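Local coordinates for glutathione peroxidase (PDB 2V1M), which reduces hydrogen peroxide to water at the expense of glutathione, which it oxidises to glutathione disulfide, at residues Lys105-Asp110 against Asn128-Asn133. Residues are numbered along the deposited sequence; the frame is centred on the assembly and turned at random.
With SO4 (sulfate ion), chain B; SO4 (sulfate ion), chain C.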
ATOM      1  N   LYS A 105     -12.127  -2.182  -0.883  1.00  3.37           N
ATOM      2  CA  LYS A 105     -12.276  -2.758   0.472  1.00  3.44           C
ATOM      3  C   LYS A 105     -11.065  -3.669   0.724  1.00  3.68           C
ATOM      4  O   LYS A 105     -10.516  -4.306  -0.198  1.00  3.29           O
ATOM      5  CB  LYS A 105     -13.575  -3.539   0.584  1.00  4.04           C
ATOM      6  CG  LYS A 105     -14.774  -2.573   0.579  1.00  4.21           C
ATOM      7  CD  LYS A 105     -16.097  -3.342   0.525  1.00  5.61           C
ATOM      8  CE  LYS A 105     -17.240  -2.344   0.661  1.00  9.10           C
ATOM      9  NZ  LYS A 105     -18.535  -3.033   0.837  0.50  9.26           N
ATOM     10  N   VAL A 106     -10.678  -3.718   1.995  1.00  3.29           N
ATOM     11  CA  VAL A 106      -9.570  -4.576   2.463  1.00  3.24           C
ATOM     12  C   VAL A 106     -10.026  -5.718   3.377  1.00  3.29           C
ATOM     13  O   VAL A 106      -9.280  -6.680   3.542  1.00  3.81           O
ATOM     14  CB  VAL A 106      -8.446  -3.759   3.130  1.00  3.16           C
ATOM     15  CG1 VAL A 106      -7.922  -2.682   2.179  1.00  3.87           C
ATOM     16  CG2 VAL A 106      -8.917  -3.142   4.459  1.00  3.45           C
ATOM     17  N   ASN A 107     -11.237  -5.594   3.942  1.00  3.51           N
ATOM     18  CA  ASN A 107     -11.836  -6.614   4.792  1.00  4.25           C
ATOM     19  C   ASN A 107     -13.178  -7.066   4.238  1.00  4.54           C
ATOM     20  O   ASN A 107     -13.831  -6.344   3.493  1.00  4.65           O
ATOM     21  CB  ASN A 107     -12.032  -6.121   6.228  1.00  4.81           C
ATOM     22  CG  ASN A 107     -10.741  -5.936   6.984  1.00  4.24           C
ATOM     23  OD1 ASN A 107      -9.747  -6.649   6.788  1.00  4.62           O
ATOM     24  ND2 ASN A 107     -10.748  -4.982   7.881  1.00  4.78           N
ATOM     25  N   GLY A 108     -13.565  -8.280   4.634  1.00  5.23           N
ATOM     26  CA  GLY A 108     -14.827  -8.858   4.223  1.00  6.68           C
ATOM     27  C   GLY A 108     -14.766  -9.528   2.881  1.00  6.09           C
ATOM     28  O   GLY A 108     -13.732  -9.566   2.229  1.00  6.06           O
ATOM     29  N   SER A 109     -15.900 -10.116   2.488  1.00  7.12           N
ATOM     30  CA  SER A 109     -15.895 -10.937   1.277  1.00  7.53           C
ATOM     31  C   SER A 109     -15.799 -10.137  -0.012  1.00  6.51           C
ATOM     32  O   SER A 109     -15.508 -10.728  -1.055  1.00  7.36           O
ATOM     33  CB  SER A 109     -17.103 -11.865   1.221  1.00 10.42           C
ATOM     34  OG  SER A 109     -18.261 -11.093   1.211  1.00 14.19           O
ATOM     35  N   ASP A 110     -16.032  -8.816   0.052  1.00  6.12           N
ATOM     36  CA  ASP A 110     -15.860  -7.952  -1.099  1.00  5.83           C
ATOM     37  C   ASP A 110     -14.509  -7.232  -1.105  1.00  5.18           C
ATOM     38  O   ASP A 110     -14.288  -6.366  -1.953  1.00  5.61           O
ATOM     39  CB  ASP A 110     -17.022  -6.968  -1.194  1.00  6.79           C
ATOM     40  CG  ASP A 110     -18.330  -7.678  -1.414  1.00  9.36           C
ATOM     41  OD1 ASP A 110     -18.387  -8.635  -2.213  1.00 12.32           O
ATOM     42  OD2 ASP A 110     -19.333  -7.292  -0.795  1.00 13.34           O
ATOM     43  N   ASN A 128      -6.734 -11.364  12.149  1.00  4.22           N
ATOM     44  CA  ASN A 128      -6.179 -11.149  10.826  1.00  3.88           C
ATOM     45  C   ASN A 128      -6.749  -9.987  10.006  1.00  3.54           C
ATOM     46  O   ASN A 128      -6.110  -9.554   9.039  1.00  3.53           O
ATOM     47  CB  ASN A 128      -6.205 -12.425   9.982  1.00  4.67           C
ATOM     48  CG  ASN A 128      -5.045 -12.466   8.999  1.00  4.00           C
ATOM     49  OD1 ASN A 128      -3.983 -11.891   9.283  1.00  4.41           O
ATOM     50  ND2 ASN A 128      -5.198 -13.145   7.888  1.00  5.32           N
ATOM     51  N   ASN A 129      -7.985  -9.547  10.239  0.50  3.65           N
ATOM     52  CA  ASN A 129      -8.500  -8.399   9.480  0.80  3.70           C
ATOM     53  C   ASN A 129      -7.550  -7.213   9.634  0.50  3.67           C
ATOM     54  O   ASN A 129      -6.907  -7.024  10.653  0.50  3.43           O
ATOM     55  CB  ASN A 129      -9.880  -7.948  10.014  0.80  4.68           C
ATOM     56  CG  ASN A 129     -11.032  -8.741   9.414  0.50  3.89           C
ATOM     57  OD1 ASN A 129     -10.821  -9.776   8.769  0.50  5.66           O
ATOM     58  ND2 ASN A 129     -12.255  -8.239   9.588  0.50  6.20           N
ATOM     59  N   ILE A 130      -7.530  -6.354   8.629  1.00  3.65           N
ATOM     60  CA  ILE A 130      -6.847  -5.057   8.689  1.00  3.44           C
ATOM     61  C   ILE A 130      -7.521  -4.253   9.813  1.00  3.75           C
ATOM     62  O   ILE A 130      -8.763  -4.190   9.888  1.00  4.48           O
ATOM     63  CB  ILE A 130      -6.935  -4.312   7.344  1.00  3.45           C
ATOM     64  CG1 ILE A 130      -6.417  -5.157   6.175  1.00  3.42           C
ATOM     65  CG2 ILE A 130      -6.257  -2.949   7.430  1.00  3.63           C
ATOM     66  CD1 ILE A 130      -4.989  -5.673   6.359  1.00  4.37           C
ATOM     67  N   LYS A 131      -6.710  -3.645  10.672  1.00  3.91           N
ATOM     68  CA  LYS A 131      -7.270  -3.049  11.871  0.50  3.93           C
ATOM     69  C   LYS A 131      -7.662  -1.590  11.759  1.00  3.57           C
ATOM     70  O   LYS A 131      -8.576  -1.147  12.464  1.00  4.03           O
ATOM     71  CB  LYS A 131      -6.319  -3.213  13.029  0.50  3.86           C
ATOM     72  CG  LYS A 131      -6.219  -4.642  13.494  0.50  3.00           C
ATOM     73  CD  LYS A 131      -5.077  -4.781  14.501  0.50  2.78           C
ATOM     74  CE  LYS A 131      -4.996  -6.156  15.138  0.50  2.38           C
ATOM     75  NZ  LYS A 131      -4.876  -7.244  14.143  0.50  2.80           N
ATOM     76  N   TRP A 132      -7.006  -0.833  10.886  1.00  2.92           N
ATOM     77  CA  TRP A 132      -7.367   0.568  10.678  1.00  2.99           C
ATOM     78  C   TRP A 132      -6.691   1.034   9.384  1.00  2.74           C
ATOM     79  O   TRP A 132      -6.003   0.255   8.701  1.00  3.06           O
ATOM     80  CB  TRP A 132      -6.988   1.459  11.904  1.00  3.03           C
ATOM     81  CG  TRP A 132      -7.827   2.696  11.996  1.00  3.04           C
ATOM     82  CD1 TRP A 132      -7.412   3.993  11.844  1.00  3.38           C
ATOM     83  CD2 TRP A 132      -9.246   2.756  12.210  1.00  3.30           C
ATOM     84  NE1 TRP A 132      -8.491   4.852  11.957  1.00  3.48           N
ATOM     85  CE2 TRP A 132      -9.625   4.119  12.170  1.00  3.34           C
ATOM     86  CE3 TRP A 132     -10.250   1.785  12.459  1.00  3.54           C
ATOM     87  CZ2 TRP A 132     -10.954   4.541  12.377  1.00  3.98           C
ATOM     88  CZ3 TRP A 132     -11.573   2.214  12.672  1.00  4.02           C
ATOM     89  CH2 TRP A 132     -11.901   3.586  12.622  1.00  3.90           C
ATOM     90  N   ASN A 133      -6.879   2.309   9.056  1.00  2.92           N
ATOM     91  CA  ASN A 133      -6.122   2.913   7.956  1.00  3.05           C
ATOM     92  C   ASN A 133      -4.618   2.810   8.218  1.00  2.87           C
ATOM     93  O   ASN A 133      -4.152   2.855   9.356  1.00  3.23           O
ATOM     94  CB  ASN A 133      -6.547   4.364   7.788  1.00  3.19           C
ATOM     95  CG  ASN A 133      -8.044   4.520   7.715  1.00  3.09           C
ATOM     96  OD1 ASN A 133      -8.707   3.973   6.819  1.00  3.21           O
ATOM     97  ND2 ASN A 133      -8.599   5.243   8.691  1.00  3.41           N
TER
HETATM   98  S   SO4 B1171      -1.876  -5.762  12.424  0.80  3.70           S
HETATM   99  O1  SO4 B1171      -3.061  -6.654  12.187  0.80  7.51           O
HETATM  100  O2  SO4 B1171      -1.379  -6.068  13.783  0.80  9.29           O
HETATM  101  O3  SO4 B1171      -0.868  -6.103  11.400  0.80  3.22           O
HETATM  102  O4  SO4 B1171      -2.287  -4.360  12.382  0.80  3.39           O
HETATM  103  S   SO4 C1172      -8.044 -14.999  12.766  0.50  4.73           S
HETATM  104  O1  SO4 C1172      -8.990 -15.499  13.771  0.50  8.17           O
HETATM  105  O2  SO4 C1172      -6.729 -14.906  13.416  0.50  6.16           O
HETATM  106  O3  SO4 C1172      -8.011 -15.980  11.677  0.50  8.36           O
HETATM  107  O4  SO4 C1172      -8.437 -13.680  12.265  0.50  6.20           O
HETATM  108  O   HOH W   1     -12.009  -9.928   6.267  1.00 10.06           O
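The carboxamide of N107 grips both backbone polar groups of I130, much as a neighbouring strand would. I130 N donates to N107 OD1 at 2.9 Å, and N107 ND2 returns a bond to I130 O, also 2.9 Å and the straighter of the two, 161° at the hydrogen. Each acceptor is met on a lone pair in its carbonyl plane, and I130 O lies almost in the amide plane of N107, so the two bonds together set the rotation of the carboxamide and tell its O from its N. OD1 takes a further hydrogen bond from K119 NZ of helix 113-121, the helix that links the two loops.

The buried, close-packed side is apolar. V106 and I130 cross at about a right angle, with V106 CG2 3.6 Å from I130 CG1. With V106 CG1 anti to the carbonyl carbon (chi1 -56°), CG2 falls between N and C and is the methyl that meets I130. Both side chains also rest on N38 of strand 33-39.

The exposed side is looser. In the conformer given, one of two for N129, its amide stacks on that of N107, their planes 17° apart and their CG atoms 3.7 Å from each other, and one water bridges G108 N and N129 OD1.

In this thioredoxin-like fold, the chain after I130 runs on to N133, whose ND2 hydrogen-bonds the sulfonic acid form of the cysteine at position 43, the active-site position by similarity. The paired amide bonds thus tie the 105-110 loop to the backbone leading there, and K119 would probably polarise the N107 carbonyl.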